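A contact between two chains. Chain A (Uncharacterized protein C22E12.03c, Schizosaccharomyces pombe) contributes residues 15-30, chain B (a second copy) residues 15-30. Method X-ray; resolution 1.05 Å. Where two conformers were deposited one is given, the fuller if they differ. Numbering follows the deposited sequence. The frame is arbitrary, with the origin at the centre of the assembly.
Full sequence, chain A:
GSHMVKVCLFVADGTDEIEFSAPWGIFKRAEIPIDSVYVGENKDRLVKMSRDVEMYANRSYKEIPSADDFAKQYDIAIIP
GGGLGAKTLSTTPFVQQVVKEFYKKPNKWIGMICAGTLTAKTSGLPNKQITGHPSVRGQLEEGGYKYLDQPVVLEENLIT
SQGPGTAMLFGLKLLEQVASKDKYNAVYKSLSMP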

ATOM      1  N   THR A  15       4.161  12.019  -0.363  1.00  9.10           N
ATOM      2  CA  THR A  15       3.879  10.965   0.610  1.00  8.63           C
ATOM      3  C   THR A  15       4.021   9.589  -0.054  1.00  8.49           C
ATOM      4  O   THR A  15       3.554   9.370  -1.188  1.00  8.71           O
ATOM      5  CB  THR A  15       2.460  11.136   1.195  1.00  8.32           C
ATOM      6  OG1 THR A  15       2.453  12.285   2.060  1.00  9.73           O
ATOM      7  CG2 THR A  15       2.009   9.909   1.949  1.00  9.17           C
ATOM      8  N   ASP A  16       4.583   8.649   0.691  1.00  8.51           N
ATOM      9  CA  ASP A  16       4.734   7.292   0.191  1.00  8.66           C
ATOM     10  C   ASP A  16       3.401   6.550   0.040  1.00  7.64           C
ATOM     11  O   ASP A  16       2.607   6.491   0.978  1.00  8.27           O
ATOM     12  CB  ASP A  16       5.648   6.508   1.135  1.00  9.32           C
ATOM     13  CG  ASP A  16       5.909   5.141   0.617  1.00  9.20           C
ATOM     14  OD1 ASP A  16       6.677   5.052  -0.364  1.00 10.76           O
ATOM     15  OD2 ASP A  16       5.357   4.172   1.175  1.00 10.27           O
ATOM     16  N   GLU A  17       3.233   5.934  -1.116  1.00  7.67           N
ATOM     17  CA  GLU A  17       1.991   5.212  -1.421  1.00  7.83           C
ATOM     18  C   GLU A  17       1.760   4.021  -0.495  1.00  7.02           C
ATOM     19  O   GLU A  17       0.611   3.751  -0.087  1.00  7.63           O
ATOM     20  CB  GLU A  17       2.002   4.711  -2.857  1.00  8.17           C
ATOM     21  CG  GLU A  17       1.989   5.771  -3.953  1.00  9.04           C
ATOM     22  CD  GLU A  17       3.327   6.337  -4.387  1.00  9.19           C
ATOM     23  OE1 GLU A  17       4.332   6.241  -3.614  1.00 10.44           O
ATOM     24  OE2 GLU A  17       3.373   6.902  -5.488  1.00 10.62           O
ATOM     25  N   ILE A  18       2.809   3.263  -0.202  1.00  7.16           N
ATOM     26  CA  ILE A  18       2.668   2.059   0.607  1.00  7.43           C
ATOM     27  C   ILE A  18       2.281   2.427   2.039  1.00  7.64           C
ATOM     28  O   ILE A  18       1.376   1.803   2.641  1.00  8.05           O
ATOM     29  CB  ILE A  18       3.948   1.205   0.540  1.00  7.74           C
ATOM     30  CG1 ILE A  18       4.133   0.673  -0.876  1.00  8.17           C
ATOM     31  CG2 ILE A  18       3.899   0.098   1.570  1.00  8.67           C
ATOM     32  CD1 ILE A  18       5.543   0.137  -1.157  1.00  9.31           C
ATOM     33  N   GLU A  19       2.972   3.417   2.579  1.00  7.95           N
ATOM     34  CA  GLU A  19       2.728   3.838   3.964  1.00  8.05           C
ATOM     35  C   GLU A  19       1.380   4.524   4.134  1.00  7.42           C
ATOM     36  O   GLU A  19       0.808   4.448   5.213  1.00  9.40           O
ATOM     37  CB  GLU A  19       3.856   4.713   4.422  1.00  8.76           C
ATOM     38  CG  GLU A  19       5.150   3.927   4.518  1.00 10.09           C
ATOM     39  CD  GLU A  19       6.367   4.756   4.540  1.00 11.42           C
ATOM     40  OE1 GLU A  19       6.327   5.972   4.611  1.00 13.55           O
ATOM     41  OE2 GLU A  19       7.448   4.098   4.405  1.00 14.17           O
ATOM     42  N   PHE A  20       0.886   5.183   3.090  0.50  7.22           N
ATOM     43  CA  PHE A  20      -0.483   5.697   3.086  0.50  7.23           C
ATOM     44  C   PHE A  20      -1.498   4.542   3.052  0.50  7.26           C
ATOM     45  O   PHE A  20      -2.422   4.489   3.849  0.50  7.05           O
ATOM     46  CB  PHE A  20      -0.694   6.645   1.889  0.50  7.13           C
ATOM     47  CG  PHE A  20      -2.094   7.229   1.812  0.50  6.68           C
ATOM     48  CD1 PHE A  20      -3.166   6.453   1.337  0.50  6.36           C
ATOM     49  CD2 PHE A  20      -2.364   8.502   2.297  0.50  6.24           C
ATOM     50  CE1 PHE A  20      -4.461   6.959   1.306  0.50  6.54           C
ATOM     51  CE2 PHE A  20      -3.639   9.003   2.283  0.50  6.79           C
ATOM     52  CZ  PHE A  20      -4.683   8.218   1.813  0.50  7.36           C
ATOM     53  N   SER A  21      -1.330   3.616   2.096  0.58  6.55           N
ATOM     54  CA  SER A  21      -2.390   2.633   1.838  0.58  6.62           C
ATOM     55  C   SER A  21      -2.617   1.635   2.964  0.58  6.29           C
ATOM     56  O   SER A  21      -3.724   1.134   3.121  0.58  7.13           O
ATOM     57  CB  SER A  21      -2.100   1.899   0.523  0.58  7.16           C
ATOM     58  OG  SER A  21      -2.031   2.799  -0.578  0.58  7.56           O
ATOM     59  N   ALA A  22      -1.564   1.252   3.685  1.00  7.19           N
ATOM     60  CA  ALA A  22      -1.745   0.232   4.709  1.00  7.83           C
ATOM     61  C   ALA A  22      -2.683   0.693   5.842  1.00  7.84           C
ATOM     62  O   ALA A  22      -3.718   0.043   6.066  1.00  8.17           O
ATOM     63  CB  ALA A  22      -0.393  -0.258   5.222  1.00  9.45           C
ATOM     64  N   PRO A  23      -2.378   1.789   6.563  1.00  7.86           N
ATOM     65  CA  PRO A  23      -3.334   2.243   7.575  1.00  8.58           C
ATOM     66  C   PRO A  23      -4.688   2.551   6.964  1.00  7.78           C
ATOM     67  O   PRO A  23      -5.716   2.309   7.598  1.00  9.12           O
ATOM     68  CB  PRO A  23      -2.639   3.451   8.211  1.00  9.41           C
ATOM     69  CG  PRO A  23      -1.609   3.909   7.200  1.00  9.94           C
ATOM     70  CD  PRO A  23      -1.167   2.632   6.547  1.00  8.55           C
ATOM     71  N   TRP A  24      -4.721   3.145   5.776  1.00  7.34           N
ATOM     72  CA  TRP A  24      -6.004   3.455   5.120  1.00  7.44           C
ATOM     73  C   TRP A  24      -6.869   2.200   5.005  1.00  7.47           C
ATOM     74  O   TRP A  24      -8.023   2.152   5.437  1.00  8.24           O
ATOM     75  CB  TRP A  24      -5.757   4.036   3.722  1.00  7.52           C
ATOM     76  CG  TRP A  24      -7.012   4.403   3.009  1.00  7.47           C
ATOM     77  CD1 TRP A  24      -7.689   3.598   2.147  1.00  9.46           C
ATOM     78  CD2 TRP A  24      -7.784   5.580   3.157  1.00  8.37           C
ATOM     79  NE1 TRP A  24      -8.831   4.201   1.745  1.00 10.49           N
ATOM     80  CE2 TRP A  24      -8.913   5.431   2.325  1.00 10.08           C
ATOM     81  CE3 TRP A  24      -7.632   6.767   3.883  1.00  9.66           C
ATOM     82  CZ2 TRP A  24      -9.881   6.424   2.196  1.00 12.80           C
ATOM     83  CZ3 TRP A  24      -8.620   7.737   3.756  1.00 11.99           C
ATOM     84  CH2 TRP A  24      -9.702   7.550   2.914  1.00 13.65           C
ATOM     85  N   GLY A  25      -6.295   1.155   4.417  1.00  7.32           N
ATOM     86  CA  GLY A  25      -7.041  -0.054   4.168  1.00  8.19           C
ATOM     87  C   GLY A  25      -7.413  -0.802   5.432  1.00  8.18           C
ATOM     88  O   GLY A  25      -8.459  -1.462   5.482  1.00  9.24           O
ATOM     89  N   ILE A  26      -6.559  -0.721   6.431  1.00  8.35           N
ATOM     90  CA  ILE A  26      -6.829  -1.402   7.723  1.00  8.38           C
ATOM     91  C   ILE A  26      -7.989  -0.734   8.443  1.00  8.52           C
ATOM     92  O   ILE A  26      -8.913  -1.413   8.901  1.00  9.59           O
ATOM     93  CB  ILE A  26      -5.535  -1.477   8.546  1.00  8.68           C
ATOM     94  CG1 ILE A  26      -4.567  -2.478   7.896  1.00  9.33           C
ATOM     95  CG2 ILE A  26      -5.805  -1.873  10.000  1.00  9.75           C
ATOM     96  CD1 ILE A  26      -3.140  -2.380   8.394  1.00 10.99           C
ATOM     97  N   PHE A  27      -7.972   0.599   8.549  1.00  8.33           N
ATOM     98  CA  PHE A  27      -9.087   1.284   9.213  1.00  8.48           C
ATOM     99  C   PHE A  27     -10.378   1.171   8.426  1.00  8.86           C
ATOM    100  O   PHE A  27     -11.446   1.010   9.043  1.00  9.93           O
ATOM    101  CB  PHE A  27      -8.721   2.731   9.546  1.00  8.38           C
ATOM    102  CG  PHE A  27      -7.870   2.860  10.762  1.00  8.28           C
ATOM    103  CD1 PHE A  27      -8.449   2.696  12.011  1.00  9.46           C
ATOM    104  CD2 PHE A  27      -6.523   3.083  10.716  1.00 10.89           C
ATOM    105  CE1 PHE A  27      -7.692   2.736  13.164  1.00  9.76           C
ATOM    106  CE2 PHE A  27      -5.769   3.134  11.885  1.00 11.72           C
ATOM    107  CZ  PHE A  27      -6.367   2.915  13.129  1.00 10.19           C
ATOM    108  N   LYS A  28     -10.319   1.196   7.092  1.00  8.84           N
ATOM    109  CA  LYS A  28     -11.533   0.979   6.308  1.00  9.38           C
ATOM    110  C   LYS A  28     -12.109  -0.420   6.584  1.00 10.47           C
ATOM    111  O   LYS A  28     -13.325  -0.597   6.782  1.00 12.36           O
ATOM    112  CB  LYS A  28     -11.252   1.165   4.807  1.00  9.74           C
ATOM    113  CG  LYS A  28     -11.172   2.620   4.420  1.00  9.65           C
ATOM    114  CD  LYS A  28     -12.548   3.122   4.027  1.00 12.65           C
ATOM    115  CE  LYS A  28     -12.553   4.574   3.653  1.00 12.36           C
ATOM    116  NZ  LYS A  28     -13.910   5.018   3.195  1.00 14.53           N
ATOM    117  N   ARG A  29     -11.254  -1.441   6.640  1.00 10.23           N
ATOM    118  CA  ARG A  29     -11.753  -2.781   6.947  1.00 11.31           C
ATOM    119  C   ARG A  29     -12.395  -2.844   8.323  1.00 11.97           C
ATOM    120  O   ARG A  29     -13.313  -3.641   8.559  1.00 14.77           O
ATOM    121  CB  ARG A  29     -10.623  -3.787   6.852  1.00 10.69           C
ATOM    122  CG  ARG A  29     -10.256  -4.141   5.402  1.00 10.85           C
ATOM    123  CD  ARG A  29      -8.941  -4.875   5.351  1.00 11.49           C
ATOM    124  NE  ARG A  29      -8.589  -5.382   4.030  1.00 10.87           N
ATOM    125  CZ  ARG A  29      -8.167  -4.626   3.037  1.00 10.14           C
ATOM    126  NH1 ARG A  29      -7.937  -3.328   3.209  1.00 10.17           N
ATOM    127  NH2 ARG A  29      -7.847  -5.190   1.879  1.00 11.00           N
ATOM    128  N   ALA A  30     -11.842  -2.103   9.272  1.00 11.89           N
ATOM    129  CA  ALA A  30     -12.381  -2.001  10.621  1.00 11.89           C
ATOM    130  C   ALA A  30     -13.663  -1.228  10.730  1.00 12.36           C
ATOM    131  O   ALA A  30     -14.254  -1.144  11.822  1.00 14.86           O
ATOM    132  CB  ALA A  30     -11.325  -1.426  11.557  1.00 12.45           C
TER
ATOM    133  N   THR B  15     -10.272  -2.146  -7.074  1.00  8.56           N
ATOM    134  CA  THR B  15      -8.971  -2.743  -6.804  1.00  8.29           C
ATOM    135  C   THR B  15      -8.475  -2.316  -5.427  1.00  7.92           C
ATOM    136  O   THR B  15      -8.604  -1.156  -5.018  1.00  8.36           O
ATOM    137  CB  THR B  15      -7.945  -2.340  -7.885  1.00  8.44           C
ATOM    138  OG1 THR B  15      -8.279  -2.988  -9.113  1.00  9.31           O
ATOM    139  CG2 THR B  15      -6.546  -2.683  -7.465  1.00  9.18           C
ATOM    140  N   ASP B  16      -7.882  -3.248  -4.708  1.00  7.99           N
ATOM    141  CA  ASP B  16      -7.355  -2.994  -3.374  1.00  8.38           C
ATOM    142  C   ASP B  16      -6.173  -2.033  -3.400  1.00  7.67           C
ATOM    143  O   ASP B  16      -5.170  -2.269  -4.111  1.00  7.98           O
ATOM    144  CB  ASP B  16      -6.942  -4.318  -2.726  1.00  8.81           C
ATOM    145  CG  ASP B  16      -6.481  -4.125  -1.316  1.00  8.60           C
ATOM    146  OD1 ASP B  16      -7.371  -3.780  -0.490  1.00  9.91           O
ATOM    147  OD2 ASP B  16      -5.260  -4.183  -1.066  1.00  9.77           O
ATOM    148  N   GLU B  17      -6.199  -1.024  -2.528  1.00  7.73           N
ATOM    149  CA  GLU B  17      -5.138  -0.020  -2.464  1.00  7.22           C
ATOM    150  C   GLU B  17      -3.801  -0.618  -2.034  1.00  7.07           C
ATOM    151  O   GLU B  17      -2.744  -0.224  -2.536  1.00  7.64           O
ATOM    152  CB  GLU B  17      -5.520   1.074  -1.460  1.00  7.77           C
ATOM    153  CG  GLU B  17      -6.707   1.961  -1.813  1.00  8.60           C
ATOM    154  CD  GLU B  17      -8.100   1.454  -1.480  1.00  8.12           C
ATOM    155  OE1 GLU B  17      -8.281   0.238  -1.242  1.00  9.47           O
ATOM    156  OE2 GLU B  17      -9.005   2.309  -1.434  1.00  9.17           O
ATOM    157  N   ILE B  18      -3.819  -1.513  -1.047  1.00  7.15           N
ATOM    158  CA  ILE B  18      -2.578  -2.087  -0.508  1.00  7.40           C
ATOM    159  C   ILE B  18      -1.900  -2.940  -1.578  1.00  7.81           C
ATOM    160  O   ILE B  18      -0.674  -2.857  -1.791  1.00  8.16           O
ATOM    161  CB  ILE B  18      -2.863  -2.860   0.785  1.00  7.56           C
ATOM    162  CG1 ILE B  18      -3.315  -1.889   1.878  1.00  7.96           C
ATOM    163  CG2 ILE B  18      -1.639  -3.662   1.215  1.00  8.56           C
ATOM    164  CD1 ILE B  18      -3.981  -2.559   3.054  1.00  8.49           C
ATOM    165  N   GLU B  19      -2.679  -3.780  -2.235  1.00  7.61           N
ATOM    166  CA  GLU B  19      -2.143  -4.666  -3.266  1.00  7.98           C
ATOM    167  C   GLU B  19      -1.683  -3.951  -4.516  1.00  7.69           C
ATOM    168  O   GLU B  19      -0.794  -4.436  -5.174  1.00  9.21           O
ATOM    169  CB  GLU B  19      -3.168  -5.727  -3.586  1.00  8.48           C
ATOM    170  CG  GLU B  19      -3.392  -6.631  -2.393  1.00  9.50           C
ATOM    171  CD  GLU B  19      -4.646  -7.420  -2.418  1.00 11.06           C
ATOM    172  OE1 GLU B  19      -5.315  -7.481  -3.425  1.00 12.22           O
ATOM    173  OE2 GLU B  19      -4.977  -8.019  -1.351  1.00 13.85           O
ATOM    174  N   PHE B  20      -2.282  -2.809  -4.840  1.00  7.30           N
ATOM    175  CA  PHE B  20      -1.739  -1.946  -5.875  1.00  7.33           C
ATOM    176  C   PHE B  20      -0.412  -1.329  -5.441  1.00  7.14           C
ATOM    177  O   PHE B  20       0.584  -1.347  -6.170  1.00  7.37           O
ATOM    178  CB  PHE B  20      -2.781  -0.890  -6.243  1.00  7.57           C
ATOM    179  CG  PHE B  20      -2.330   0.056  -7.320  1.00  8.13           C
ATOM    180  CD1 PHE B  20      -1.519   1.124  -7.036  1.00  9.01           C
ATOM    181  CD2 PHE B  20      -2.722  -0.129  -8.657  1.00  9.31           C
ATOM    182  CE1 PHE B  20      -1.047   1.977  -8.053  1.00  9.96           C
ATOM    183  CE2 PHE B  20      -2.284   0.706  -9.650  1.00 10.67           C
ATOM    184  CZ  PHE B  20      -1.444   1.741  -9.352  1.00 10.45           C
ATOM    185  N   SER B  21      -0.427  -0.689  -4.275  0.61  6.96           N
ATOM    186  CA  SER B  21       0.714   0.145  -3.907  0.61  7.00           C
ATOM    187  C   SER B  21       2.015  -0.622  -3.704  0.61  7.29           C
ATOM    188  O   SER B  21       3.095  -0.060  -3.934  0.61  7.64           O
ATOM    189  CB  SER B  21       0.371   0.977  -2.674  0.61  7.32           C
ATOM    190  OG  SER B  21      -0.740   1.827  -2.916  0.61 10.08           O
ATOM    191  N   ALA B  22       1.961  -1.853  -3.202  1.00  7.98           N
ATOM    192  CA  ALA B  22       3.199  -2.573  -2.901  1.00  8.40           C
ATOM    193  C   ALA B  22       4.030  -2.830  -4.174  1.00  8.47           C
ATOM    194  O   ALA B  22       5.168  -2.388  -4.270  1.00  9.28           O
ATOM    195  CB  ALA B  22       2.889  -3.831  -2.127  1.00  9.67           C
ATOM    196  N   PRO B  23       3.483  -3.519  -5.186  1.00  8.50           N
ATOM    197  CA  PRO B  23       4.284  -3.689  -6.411  1.00  8.79           C
ATOM    198  C   PRO B  23       4.610  -2.363  -7.076  1.00  8.60           C
ATOM    199  O   PRO B  23       5.695  -2.200  -7.633  1.00  9.21           O
ATOM    200  CB  PRO B  23       3.403  -4.579  -7.295  1.00  9.89           C
ATOM    201  CG  PRO B  23       2.017  -4.426  -6.753  1.00 10.27           C
ATOM    202  CD  PRO B  23       2.222  -4.255  -5.280  1.00  8.93           C
ATOM    203  N   TRP B  24       3.678  -1.402  -7.045  1.00  7.80           N
ATOM    204  CA  TRP B  24       3.963  -0.104  -7.608  1.00  8.27           C
ATOM    205  C   TRP B  24       5.232   0.497  -7.000  1.00  8.19           C
ATOM    206  O   TRP B  24       6.156   0.897  -7.682  1.00  9.05           O
ATOM    207  CB  TRP B  24       2.771   0.828  -7.388  1.00  7.74           C
ATOM    208  CG  TRP B  24       2.979   2.179  -7.966  1.00  8.47           C
ATOM    209  CD1 TRP B  24       3.482   3.271  -7.336  1.00  9.45           C
ATOM    210  CD2 TRP B  24       2.764   2.586  -9.338  1.00  8.86           C
ATOM    211  NE1 TRP B  24       3.597   4.320  -8.224  1.00 11.11           N
ATOM    212  CE2 TRP B  24       3.135   3.924  -9.443  1.00 10.63           C
ATOM    213  CE3 TRP B  24       2.253   1.947 -10.462  1.00 10.13           C
ATOM    214  CZ2 TRP B  24       3.023   4.638 -10.624  1.00 13.47           C
ATOM    215  CZ3 TRP B  24       2.151   2.665 -11.639  1.00 12.86           C
ATOM    216  CH2 TRP B  24       2.527   3.975 -11.705  1.00 13.50           C
ATOM    217  N   GLY B  25       5.250   0.592  -5.668  1.00  8.21           N
ATOM    218  CA  GLY B  25       6.373   1.211  -4.994  1.00  8.79           C
ATOM    219  C   GLY B  25       7.667   0.430  -5.111  1.00  8.73           C
ATOM    220  O   GLY B  25       8.743   1.021  -5.103  1.00  9.99           O
ATOM    221  N   ILE B  26       7.559  -0.888  -5.181  1.00  9.01           N
ATOM    222  CA  ILE B  26       8.756  -1.729  -5.313  1.00  9.62           C
ATOM    223  C   ILE B  26       9.392  -1.541  -6.691  1.00  9.57           C
ATOM    224  O   ILE B  26      10.608  -1.324  -6.797  1.00 10.55           O
ATOM    225  CB  ILE B  26       8.406  -3.186  -4.991  1.00  9.72           C
ATOM    226  CG1 ILE B  26       8.136  -3.320  -3.477  1.00 10.74           C
ATOM    227  CG2 ILE B  26       9.516  -4.112  -5.427  1.00 11.04           C
ATOM    228  CD1 ILE B  26       7.471  -4.628  -3.089  1.00 11.10           C
ATOM    229  N   PHE B  27       8.587  -1.580  -7.758  1.00  8.96           N
ATOM    230  CA  PHE B  27       9.152  -1.380  -9.097  1.00  9.38           C
ATOM    231  C   PHE B  27       9.657   0.035  -9.284  1.00 10.03           C
ATOM    232  O   PHE B  27      10.691   0.235  -9.934  1.00 10.88           O
ATOM    233  CB  PHE B  27       8.201  -1.843 -10.196  1.00  9.32           C
ATOM    234  CG  PHE B  27       8.193  -3.353 -10.344  1.00  8.90           C
ATOM    235  CD1 PHE B  27       9.245  -3.986 -11.007  1.00 10.64           C
ATOM    236  CD2 PHE B  27       7.172  -4.155  -9.862  1.00 10.48           C
ATOM    237  CE1 PHE B  27       9.299  -5.351 -11.159  1.00 10.70           C
ATOM    238  CE2 PHE B  27       7.253  -5.531  -9.988  1.00 11.27           C
ATOM    239  CZ  PHE B  27       8.322  -6.135 -10.625  1.00 10.54           C
ATOM    240  N   LYS B  28       8.959   1.032  -8.731  1.00  9.68           N
ATOM    241  CA  LYS B  28       9.477   2.384  -8.799  1.00 10.23           C
ATOM    242  C   LYS B  28      10.840   2.506  -8.114  1.00 11.15           C
ATOM    243  O   LYS B  28      11.761   3.123  -8.662  1.00 12.66           O
ATOM    244  CB  LYS B  28       8.464   3.359  -8.216  1.00 10.71           C
ATOM    245  CG  LYS B  28       7.298   3.672  -9.141  1.00 10.74           C
ATOM    246  CD  LYS B  28       7.641   4.836 -10.057  1.00 12.43           C
ATOM    247  CE  LYS B  28       6.535   5.109 -11.019  1.00 13.40           C
ATOM    248  NZ  LYS B  28       6.828   6.333 -11.796  1.00 16.29           N
ATOM    249  N   ARG B  29      10.992   1.930  -6.922  1.00 11.38           N
ATOM    250  CA  ARG B  29      12.304   1.967  -6.249  1.00 12.46           C
ATOM    251  C   ARG B  29      13.399   1.252  -7.048  1.00 13.01           C
ATOM    252  O   ARG B  29      14.543   1.671  -7.045  1.00 15.28           O
ATOM    253  CB  ARG B  29      12.174   1.313  -4.880  1.00 12.34           C
ATOM    254  CG  ARG B  29      11.506   2.184  -3.827  1.00 11.86           C
ATOM    255  CD  ARG B  29      11.118   1.384  -2.607  1.00 12.15           C
ATOM    256  NE  ARG B  29      10.570   2.224  -1.542  1.00 11.88           N
ATOM    257  CZ  ARG B  29       9.340   2.734  -1.517  1.00 10.78           C
ATOM    258  NH1 ARG B  29       8.488   2.530  -2.498  1.00 10.50           N
ATOM    259  NH2 ARG B  29       9.013   3.488  -0.492  1.00 12.27           N
ATOM    260  N   ALA B  30      13.011   0.205  -7.787  1.00 11.87           N
ATOM    261  CA  ALA B  30      13.909  -0.527  -8.659  1.00 13.11           C
ATOM    262  C   ALA B  30      14.251   0.209  -9.945  1.00 13.25           C
ATOM    263  O   ALA B  30      15.084  -0.282 -10.727  1.00 14.83           O
ATOM    264  CB  ALA B  30      13.317  -1.865  -9.036  1.00 13.18           C
TER
HETATM  265  O   HOH W   1       5.679   3.719  -2.522  1.00 11.84           O
HETATM  266  O   HOH W   2      -7.010  -1.478   0.916  1.00 10.73           O

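Two copies of the same helix, starting at residue 17 of each chain, pack nearly antiparallel (164° between their N-to-C directions), their axes 8.5 Å apart at closest approach. The register sets A:Ile18 beside B:Ser21 and A:Ser21 beside B:Ile18, with CA atoms 5.3 Å apart in both pairs, so each contact away from the centre occurs twice, and 651 Å² is buried in all. At the centre the two serines meet, A:Ser21 OG lying 2.8 Å from B:Ser21 OG. Each hydroxyl also donates to the carbonyl one turn earlier in its own helix, A:Ser21 OG to A:Glu17 O and B:Ser21 OG to B:Glu17 O, both at 2.9 Å; chi1 near -60° (m) places the oxygen for this bond, and the carbonyl also accepts the backbone N of the same serine. Whether the serines bond to each other as well is left open by the geometry.

Flanking the serines, each Ile18 is a knob in a hole made by Ser21, Ala22, Gly25 and Arg29 of the other chain. A:Ile18 CG1 comes within 3.3 Å of B:Ser21 O, an oxygen already accepting the backbone N of B:Gly25, and A:Ile18 CD1 lies 4.1 Å from B:Gly25 CA. The glycine makes this fit possible: an ideal CB on B:Gly25 would stand 2.7 Å from A:Ile18 CD1, a clash.

Salt bridges close both ends of the contact. B:Arg29 NH2 donates to A:Asp16 OD1 at 2.8 Å, and A:Arg29 NH2 to B:Asp16 OD1 at 2.8 Å; each carboxylate oxygen lies near the guanidinium plane, where the N-H bonds point. The arginine is steadied from its own helix, B:Arg29 NH1 donating to B:Gly25 O at 3.0 Å, as A:Arg29 NH1 does to A:Gly25 O. Asp16 serves two roles: while OD1 faces the partner chain, OD2 caps its own helix, A:Asp16 OD2 accepting from A:Glu19 N at 2.9 Å and B:Asp16 OD2 from B:Glu19 N at the same distance.

A water completes each polar cluster. Water 1 donates to A:Asp16 OD1 (2.7 Å) and A:Glu17 OE1 (3.1 Å) and accepts from B:Arg29 NH1 (3.1 Å), joining two carboxylates to the guanidinium that neutralises one of them; water 2 does the same for B:Asp16, B:Glu17 and A:Arg29. To one side of this cluster, A:Glu17 OE2 approaches B:Trp24 NE1 only to 3.8 Å, and both atoms find hydrogen-bond partners elsewhere in the structure.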